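Side-chain contacts in iron-regulated outer membrane protein (PDB 4B7O), which probably takes up iron across the outer membrane of Neisseria meningitidis as a TonB-dependent transporter: residues K424-K427 against D428-V432; I452-D456 against G457-T461; R512-D515 against A516-H520. All blocks are in the same frame, centred on the assembly; numbering follows the deposited sequence.

Contact 1: residues K424-K427 against D428-V432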
loop_
_atom_site.group_PDB
_atom_site.type_symbol
_atom_site.label_atom_id
_atom_site.label_comp_id
_atom_site.label_asym_id
_atom_site.label_seq_id
_atom_site.Cartn_x
_atom_site.Cartn_y
_atom_site.Cartn_z
ATOM N N LYS A 424 -12.031 -34.940 -23.953
ATOM C CA LYS A 424 -11.269 -33.664 -23.978
ATOM C C LYS A 424 -10.417 -33.435 -22.707
ATOM O O LYS A 424 -9.200 -33.107 -22.768
ATOM C CB LYS A 424 -12.184 -32.445 -24.219
ATOM C CG LYS A 424 -11.415 -31.111 -24.340
ATOM C CD LYS A 424 -10.283 -31.149 -25.383
ATOM C CE LYS A 424 -9.810 -29.744 -25.780
ATOM N NZ LYS A 424 -9.136 -29.769 -27.117
ATOM N N ASP A 425 -11.070 -33.619 -21.561
ATOM C CA ASP A 425 -10.380 -33.493 -20.289
ATOM C C ASP A 425 -9.088 -34.296 -20.321
ATOM O O ASP A 425 -8.012 -33.763 -20.010
ATOM C CB ASP A 425 -11.314 -33.843 -19.116
ATOM C CG ASP A 425 -12.366 -32.729 -18.848
ATOM O OD1 ASP A 425 -12.332 -31.689 -19.532
ATOM O OD2 ASP A 425 -13.232 -32.866 -17.955
ATOM N N LYS A 426 -9.183 -35.547 -20.787
ATOM C CA LYS A 426 -8.009 -36.415 -20.895
ATOM C C LYS A 426 -6.858 -35.757 -21.661
ATOM O O LYS A 426 -5.703 -35.862 -21.220
ATOM C CB LYS A 426 -8.331 -37.805 -21.507
ATOM C CG LYS A 426 -7.083 -38.604 -21.958
ATOM C CD LYS A 426 -7.155 -39.263 -23.353
ATOM C CE LYS A 426 -8.262 -38.745 -24.283
ATOM N NZ LYS A 426 -9.664 -39.144 -23.899
ATOM N N LYS A 427 -7.149 -35.099 -22.794
ATOM C CA LYS A 427 -6.047 -34.606 -23.631
ATOM C C LYS A 427 -5.343 -33.485 -22.882
ATOM O O LYS A 427 -4.107 -33.280 -22.986
ATOM C CB LYS A 427 -6.527 -34.118 -25.007
ATOM C CG LYS A 427 -5.552 -34.385 -26.166
ATOM C CD LYS A 427 -4.183 -33.706 -26.005
ATOM C CE LYS A 427 -3.754 -32.955 -27.278
ATOM N NZ LYS A 427 -3.978 -33.710 -28.545
ATOM N N ASP A 428 -6.136 -32.780 -22.091
ATOM C CA ASP A 428 -5.602 -31.629 -21.383
ATOM C C ASP A 428 -4.569 -32.039 -20.346
ATOM O O ASP A 428 -3.396 -31.618 -20.450
ATOM C CB ASP A 428 -6.735 -30.783 -20.805
ATOM C CG ASP A 428 -7.482 -30.003 -21.898
ATOM O OD1 ASP A 428 -6.778 -29.458 -22.795
ATOM O OD2 ASP A 428 -8.749 -29.952 -21.866
ATOM N N MET A 429 -4.985 -32.916 -19.421
ATOM C CA MET A 429 -4.145 -33.350 -18.303
ATOM C C MET A 429 -2.875 -33.838 -18.931
ATOM O O MET A 429 -1.758 -33.453 -18.532
ATOM C CB MET A 429 -4.812 -34.442 -17.491
ATOM C CG MET A 429 -6.327 -34.411 -17.540
ATOM S SD MET A 429 -7.086 -35.203 -16.101
ATOM C CE MET A 429 -5.778 -36.396 -15.750
ATOM N N ASP A 430 -3.056 -34.644 -19.971
ATOM C CA ASP A 430 -1.951 -35.032 -20.812
ATOM C C ASP A 430 -1.102 -33.814 -21.110
ATOM O O ASP A 430 0.071 -33.782 -20.776
ATOM C CB ASP A 430 -2.472 -35.683 -22.096
ATOM C CG ASP A 430 -2.170 -37.168 -22.148
ATOM O OD1 ASP A 430 -0.954 -37.505 -22.248
ATOM O OD2 ASP A 430 -3.132 -37.983 -22.060
ATOM N N LEU A 431 -1.693 -32.786 -21.701
ATOM C CA LEU A 431 -0.902 -31.603 -22.025
ATOM C C LEU A 431 -0.189 -30.914 -20.802
ATOM O O LEU A 431 0.991 -30.535 -20.884
ATOM C CB LEU A 431 -1.778 -30.603 -22.779
ATOM C CG LEU A 431 -1.066 -29.766 -23.834
ATOM C CD1 LEU A 431 -1.952 -28.579 -24.169
ATOM C CD2 LEU A 431 0.328 -29.288 -23.425
ATOM N N VAL A 432 -0.891 -30.725 -19.687
ATOM C CA VAL A 432 -0.288 -29.951 -18.586
ATOM C C VAL A 432 0.861 -30.726 -17.985
ATOM O O VAL A 432 1.921 -30.134 -17.750
ATOM C CB VAL A 432 -1.257 -29.642 -17.446
ATOM C CG1 VAL A 432 -0.571 -28.719 -16.439
ATOM C CG2 VAL A 432 -2.558 -29.052 -17.993
#

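Contact 2: residues I452-D456 against G457-T461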
loop_
_atom_site.group_PDB
_atom_site.type_symbol
_atom_site.label_atom_id
_atom_site.label_comp_id
_atom_site.label_asym_id
_atom_site.label_seq_id
_atom_site.Cartn_x
_atom_site.Cartn_y
_atom_site.Cartn_z
ATOM N N ILE A 452 11.618 21.177 -14.999
ATOM C CA ILE A 452 10.825 21.953 -14.117
ATOM C C ILE A 452 11.327 23.357 -14.237
ATOM O O ILE A 452 12.511 23.622 -13.955
ATOM C CB ILE A 452 10.936 21.438 -12.665
ATOM C CG1 ILE A 452 10.392 20.009 -12.603
ATOM C CG2 ILE A 452 10.193 22.316 -11.665
ATOM C CD1 ILE A 452 11.017 19.242 -11.492
ATOM N N HIS A 453 10.405 24.238 -14.643
ATOM C CA HIS A 453 10.675 25.664 -14.864
ATOM C C HIS A 453 9.762 26.542 -14.072
ATOM O O HIS A 453 8.523 26.502 -14.245
ATOM C CB HIS A 453 10.543 25.994 -16.357
ATOM C CG HIS A 453 10.951 27.415 -16.692
ATOM N ND1 HIS A 453 11.947 28.064 -16.033
ATOM C CD2 HIS A 453 10.449 28.313 -17.616
ATOM C CE1 HIS A 453 12.076 29.297 -16.528
ATOM N NE2 HIS A 453 11.158 29.445 -17.496
ATOM N N GLU A 454 10.344 27.367 -13.220
ATOM C CA GLU A 454 9.575 28.262 -12.406
ATOM C C GLU A 454 9.855 29.763 -12.696
ATOM O O GLU A 454 11.032 30.169 -12.789
ATOM C CB GLU A 454 9.894 27.975 -10.939
ATOM C CG GLU A 454 8.861 28.473 -9.920
ATOM C CD GLU A 454 9.169 29.868 -9.390
ATOM O OE1 GLU A 454 10.393 30.174 -9.309
ATOM O OE2 GLU A 454 8.219 30.672 -9.063
ATOM N N LEU A 455 8.790 30.583 -12.762
ATOM C CA LEU A 455 8.924 32.059 -12.824
ATOM C C LEU A 455 7.826 32.818 -12.089
ATOM O O LEU A 455 6.681 32.748 -12.488
ATOM C CB LEU A 455 8.986 32.535 -14.298
ATOM C CG LEU A 455 9.321 34.038 -14.546
ATOM C CD1 LEU A 455 10.609 34.498 -13.841
ATOM C CD2 LEU A 455 9.363 34.318 -16.049
ATOM N N ASP A 456 8.171 33.534 -11.014
ATOM C CA ASP A 456 7.199 34.329 -10.247
ATOM C C ASP A 456 5.868 33.659 -9.985
ATOM O O ASP A 456 4.799 34.166 -10.397
ATOM C CB ASP A 456 6.929 35.705 -10.897
ATOM C CG ASP A 456 8.187 36.542 -11.045
ATOM O OD1 ASP A 456 8.819 36.879 -10.006
ATOM O OD2 ASP A 456 8.538 36.860 -12.207
ATOM N N GLY A 457 5.934 32.531 -9.279
ATOM C CA GLY A 457 4.766 31.819 -8.807
ATOM C C GLY A 457 4.168 30.877 -9.811
ATOM O O GLY A 457 3.173 30.249 -9.515
ATOM N N PHE A 458 4.729 30.786 -11.002
ATOM C CA PHE A 458 4.195 29.889 -12.019
ATOM C C PHE A 458 5.173 28.737 -12.286
ATOM O O PHE A 458 6.280 28.975 -12.794
ATOM C CB PHE A 458 3.959 30.586 -13.350
ATOM C CG PHE A 458 3.094 29.752 -14.286
ATOM C CD1 PHE A 458 3.655 28.769 -15.097
ATOM C CD2 PHE A 458 1.691 29.869 -14.237
ATOM C CE1 PHE A 458 2.836 27.965 -15.873
ATOM C CE2 PHE A 458 0.870 29.109 -15.032
ATOM C CZ PHE A 458 1.430 28.135 -15.840
ATOM N N THR A 459 4.760 27.502 -11.998
ATOM C CA THR A 459 5.673 26.346 -12.147
ATOM C C THR A 459 5.177 25.394 -13.189
ATOM O O THR A 459 4.035 24.935 -13.135
ATOM C CB THR A 459 5.968 25.596 -10.842
ATOM O OG1 THR A 459 6.304 26.532 -9.816
ATOM C CG2 THR A 459 7.183 24.736 -11.029
ATOM N N LEU A 460 6.003 25.104 -14.172
ATOM C CA LEU A 460 5.563 24.218 -15.224
ATOM C C LEU A 460 6.522 23.044 -15.121
ATOM O O LEU A 460 7.717 23.227 -14.832
ATOM C CB LEU A 460 5.767 24.896 -16.543
ATOM C CG LEU A 460 5.153 24.380 -17.833
ATOM C CD1 LEU A 460 6.160 24.089 -18.900
ATOM C CD2 LEU A 460 4.129 23.250 -17.707
ATOM N N THR A 461 5.982 21.854 -15.361
ATOM C CA THR A 461 6.688 20.597 -15.234
ATOM C C THR A 461 6.341 19.756 -16.459
ATOM O O THR A 461 5.157 19.538 -16.743
ATOM C CB THR A 461 6.208 19.892 -13.942
ATOM O OG1 THR A 461 6.531 20.715 -12.814
ATOM C CG2 THR A 461 6.854 18.542 -13.770
#

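Contact 3: residues R512-D515 against A516-H520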
loop_
_atom_site.group_PDB
_atom_site.type_symbol
_atom_site.label_atom_id
_atom_site.label_comp_id
_atom_site.label_asym_id
_atom_site.label_seq_id
_atom_site.Cartn_x
_atom_site.Cartn_y
_atom_site.Cartn_z
ATOM N N ARG A 512 0.977 -8.068 -14.140
ATOM C CA ARG A 512 1.494 -8.739 -12.938
ATOM C C ARG A 512 1.628 -10.232 -13.168
ATOM O O ARG A 512 0.794 -10.838 -13.837
ATOM C CB ARG A 512 0.608 -8.509 -11.732
ATOM C CG ARG A 512 -0.127 -7.180 -11.750
ATOM C CD ARG A 512 0.735 -5.915 -11.809
ATOM N NE ARG A 512 -0.214 -4.774 -11.760
ATOM C CZ ARG A 512 -0.907 -4.277 -12.798
ATOM N NH1 ARG A 512 -0.728 -4.713 -14.054
ATOM N NH2 ARG A 512 -1.769 -3.293 -12.586
ATOM N N LEU A 513 2.689 -10.821 -12.637
ATOM C CA LEU A 513 2.804 -12.293 -12.601
ATOM C C LEU A 513 1.646 -12.874 -11.803
ATOM O O LEU A 513 1.138 -12.254 -10.885
ATOM C CB LEU A 513 4.129 -12.696 -11.975
ATOM C CG LEU A 513 5.378 -12.042 -12.587
ATOM C CD1 LEU A 513 6.584 -12.076 -11.665
ATOM C CD2 LEU A 513 5.754 -12.648 -13.938
ATOM N N TYR A 514 1.194 -14.050 -12.188
ATOM C CA TYR A 514 0.067 -14.747 -11.499
ATOM C C TYR A 514 0.390 -15.045 -10.019
ATOM O O TYR A 514 1.555 -14.931 -9.593
ATOM C CB TYR A 514 -0.241 -16.047 -12.279
ATOM C CG TYR A 514 -1.572 -16.725 -12.038
ATOM C CD1 TYR A 514 -2.786 -16.140 -12.448
ATOM C CD2 TYR A 514 -1.617 -18.008 -11.438
ATOM C CE1 TYR A 514 -4.010 -16.800 -12.243
ATOM C CE2 TYR A 514 -2.823 -18.645 -11.224
ATOM C CZ TYR A 514 -4.000 -18.067 -11.617
ATOM O OH TYR A 514 -5.163 -18.785 -11.371
ATOM N N ASP A 515 -0.613 -15.383 -9.226
ATOM C CA ASP A 515 -0.385 -15.547 -7.753
ATOM C C ASP A 515 0.791 -16.450 -7.477
ATOM O O ASP A 515 0.916 -17.539 -8.073
ATOM C CB ASP A 515 -1.615 -16.154 -7.087
ATOM C CG ASP A 515 -2.832 -15.279 -7.222
ATOM O OD1 ASP A 515 -2.673 -14.224 -7.900
ATOM O OD2 ASP A 515 -3.918 -15.637 -6.663
ATOM N N ALA A 516 1.669 -16.001 -6.603
ATOM C CA ALA A 516 2.893 -16.739 -6.296
ATOM C C ALA A 516 2.564 -18.143 -5.804
ATOM O O ALA A 516 3.238 -19.101 -6.174
ATOM C CB ALA A 516 3.745 -16.012 -5.221
ATOM N N LEU A 517 1.547 -18.234 -4.948
ATOM C CA LEU A 517 1.193 -19.476 -4.300
ATOM C C LEU A 517 0.603 -20.510 -5.268
ATOM O O LEU A 517 0.382 -21.653 -4.894
ATOM C CB LEU A 517 0.236 -19.229 -3.140
ATOM C CG LEU A 517 0.031 -20.509 -2.327
ATOM C CD1 LEU A 517 1.328 -21.165 -1.823
ATOM C CD2 LEU A 517 -0.948 -20.201 -1.210
ATOM N N GLN A 518 0.404 -20.131 -6.524
ATOM C CA GLN A 518 -0.184 -21.065 -7.469
ATOM C C GLN A 518 0.754 -21.287 -8.582
ATOM O O GLN A 518 0.445 -22.015 -9.505
ATOM C CB GLN A 518 -1.500 -20.547 -8.018
ATOM C CG GLN A 518 -2.570 -20.392 -6.981
ATOM C CD GLN A 518 -3.950 -20.574 -7.620
ATOM O OE1 GLN A 518 -4.413 -21.706 -7.879
ATOM N NE2 GLN A 518 -4.613 -19.465 -7.888
ATOM N N THR A 519 1.936 -20.711 -8.482
ATOM C CA THR A 519 2.933 -20.849 -9.520
ATOM C C THR A 519 3.347 -22.307 -9.882
ATOM O O THR A 519 3.717 -22.581 -11.038
ATOM C CB THR A 519 4.152 -20.020 -9.154
ATOM O OG1 THR A 519 3.736 -18.650 -8.996
ATOM C CG2 THR A 519 5.178 -20.116 -10.245
ATOM N N HIS A 520 3.269 -23.222 -8.909
ATOM C CA HIS A 520 3.564 -24.655 -9.122
ATOM C C HIS A 520 2.787 -25.296 -10.249
ATOM O O HIS A 520 3.227 -26.304 -10.812
ATOM C CB HIS A 520 3.310 -25.427 -7.827
ATOM C CG HIS A 520 1.993 -25.097 -7.191
ATOM N ND1 HIS A 520 0.820 -25.493 -7.717
ATOM C CD2 HIS A 520 1.689 -24.349 -6.075
ATOM C CE1 HIS A 520 -0.182 -25.046 -6.967
ATOM N NE2 HIS A 520 0.347 -24.341 -5.962
#

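Contact 1: residues K424-K427 against D428-V432
Lys424 and Asp428 meet one helical turn apart, each side chain slanting across the other. Lys424 CG stands anti to the backbone N (chi1 -176°), and a bend at chi2 (53°) swings the aliphatic chain past the carboxylate, with CG 3.8 Å from Asp428 OD2. The charged ends do not close: Lys424 NZ stays 4.9 Å from Asp428 OD1, which suggests at most a loose electrostatic attraction. Lys426 and Asp430 repeat the spacing but run side by side, Lys426 CG lying 4.0 Å from Asp430 OD2, while Lys426 NZ curls back through three bends to bond Ala423 O. Met429 lays CG 3.1 Å from Asp425 O, the same carbonyl that accepts Met429 N at 3.2 Å in a nearly straight bond. Further along, Leu431 N donates to Lys427 O at 2.8 Å; main-chain bonds hold the turns, while the charged ends of both lysine-aspartate pairs stay apart. Both segments belong to helix 423-434, which stands in the long loop between barrel strands 376-391 and 441-455; Asp425 and Asp428 rest on Ile401, and Val432 touches Asn396 and Phe399 of the same loop.

Contact 2: residues I452-D456 against G457-T461
This is a tight beta hairpin: strands 441-455 and 458-472 of the transmembrane barrel joined by a type I' turn from Leu455 to Phe458, at the end of the barrel where short turns face the periplasm in this family. The short strand segments run antiparallel at 168°, 4.8 Å apart at their closest. His453 and Leu460 form a hydrogen-bonded pair, with His453 N to Leu460 O and Leu460 N to His453 O both 2.9 Å. Leu455 and Phe458 form the next such pair and close the turn, the bond from Phe458 N reaching Leu455 O from above the carbonyl plane. Asp456 and Gly457 occupy the two corner positions with positive phi, which glycine tolerates easily. Glu454 reinforces the corner with its side chain. Its CG leaves anti to the backbone N, and a bend at chi2 (-92°) turns the carboxylate along the strand, where OE2 takes the Gly457 N-H at 3.0 Å, met nearly along the C-O axis. On the way Glu454 CG passes 3.2 Å from Thr459 OG1, the two side chains slanting across each other. The same face carries Ile452, whose CG2 meets Thr459 CG2 diagonally at 3.9 Å and whose CG1 lies alongside Thr461. The other face bears His453, Leu455, Phe458 and Leu460; Phe458 packs on Val490 and Trp492 of strand 478-493, and Leu460 also rests on Val490. On the opposite flank, Ile452 and Glu454 pair through their backbones with Leu377 and Gln375. The chemistry thus changes along the hairpin: methyl contacts of Ile452 with Thr459 and Thr461 away from the turn, and at the turn a carboxylate that accepts the Gly457 N-H and probably helps fix the two-residue corner.

Contact 3: residues R512-D515 against A516-H520
Tyr514 and Gln518 slant across one another, the phenol ring and the side-chain amide tilted by 34°. Gln518 NE2 approaches the ring obliquely near its hydroxyl end, 3.6 Å from Tyr514 OH and 3.9 Å from Tyr514 CE2, while Gln518 CB closes on the same CE2. Tyr514 CG lies anti to the backbone N (chi1 -163°), which swings the ring out to one side and partly forward, bringing its hydroxyl end to the glutamine amide; its hydroxyl has a weak hydrogen bond to Arg579. Asp515 stands beside Gln518 and points the same way, with its carboxylate turned 51° from the amide and OD2 4.1 Å from Gln518 NE2, too far for a bond. That carboxylate looks instead to the plug, where OD2 has a weak bond from Tyr132 N. The Gln518 amide nitrogen thus has the phenol and the carboxylate as near neighbours in roughly perpendicular directions, and neither is within bonding distance. Beneath the side chains the backbone turns sharply: Gln518 N donates to Asp515 O at 3.1 Å, an i to i+3 bond of the 3-10 kind, its donor above the carbonyl plane. Thr519 OG1 sits near two carbonyls, 3.2 Å from Asp515 O and 2.9 Å from Ala516 O, and its one proton may serve either. Ala516 and Leu517 tie the turn by backbone bonds to Gln129 and Ile130, while Ala516 and Thr519 pack on Ile389 of the barrel wall. This is a short 3-10 turn, residues 516-518, in the loop that follows strand 498-509; wedged between barrel and plug, its place is consistent with the extracellular loops that fold inward over the plug in TonB-dependent transporters.

How the contacts relate
Contact 3 is the buried one, set between barrel wall and plug, whereas contacts 1 and 2 lie at the surface. Contacts 1 and 3 occupy the same, loop-bearing side of the chain's centre, their nearest atoms about 7 Å apart without touching; contact 2 is far off, its centre about 63 Å from that of contact 1. Strand 441-455 follows the helix of contact 1 and ends in the hairpin of contact 2, so one strand spans the barrel between them. Chemistry follows place: loosely spaced lysines and aspartates on an exposed helix, strand pairing with a carboxylate added at the short turn, and close polar side chains with plug bonds inside.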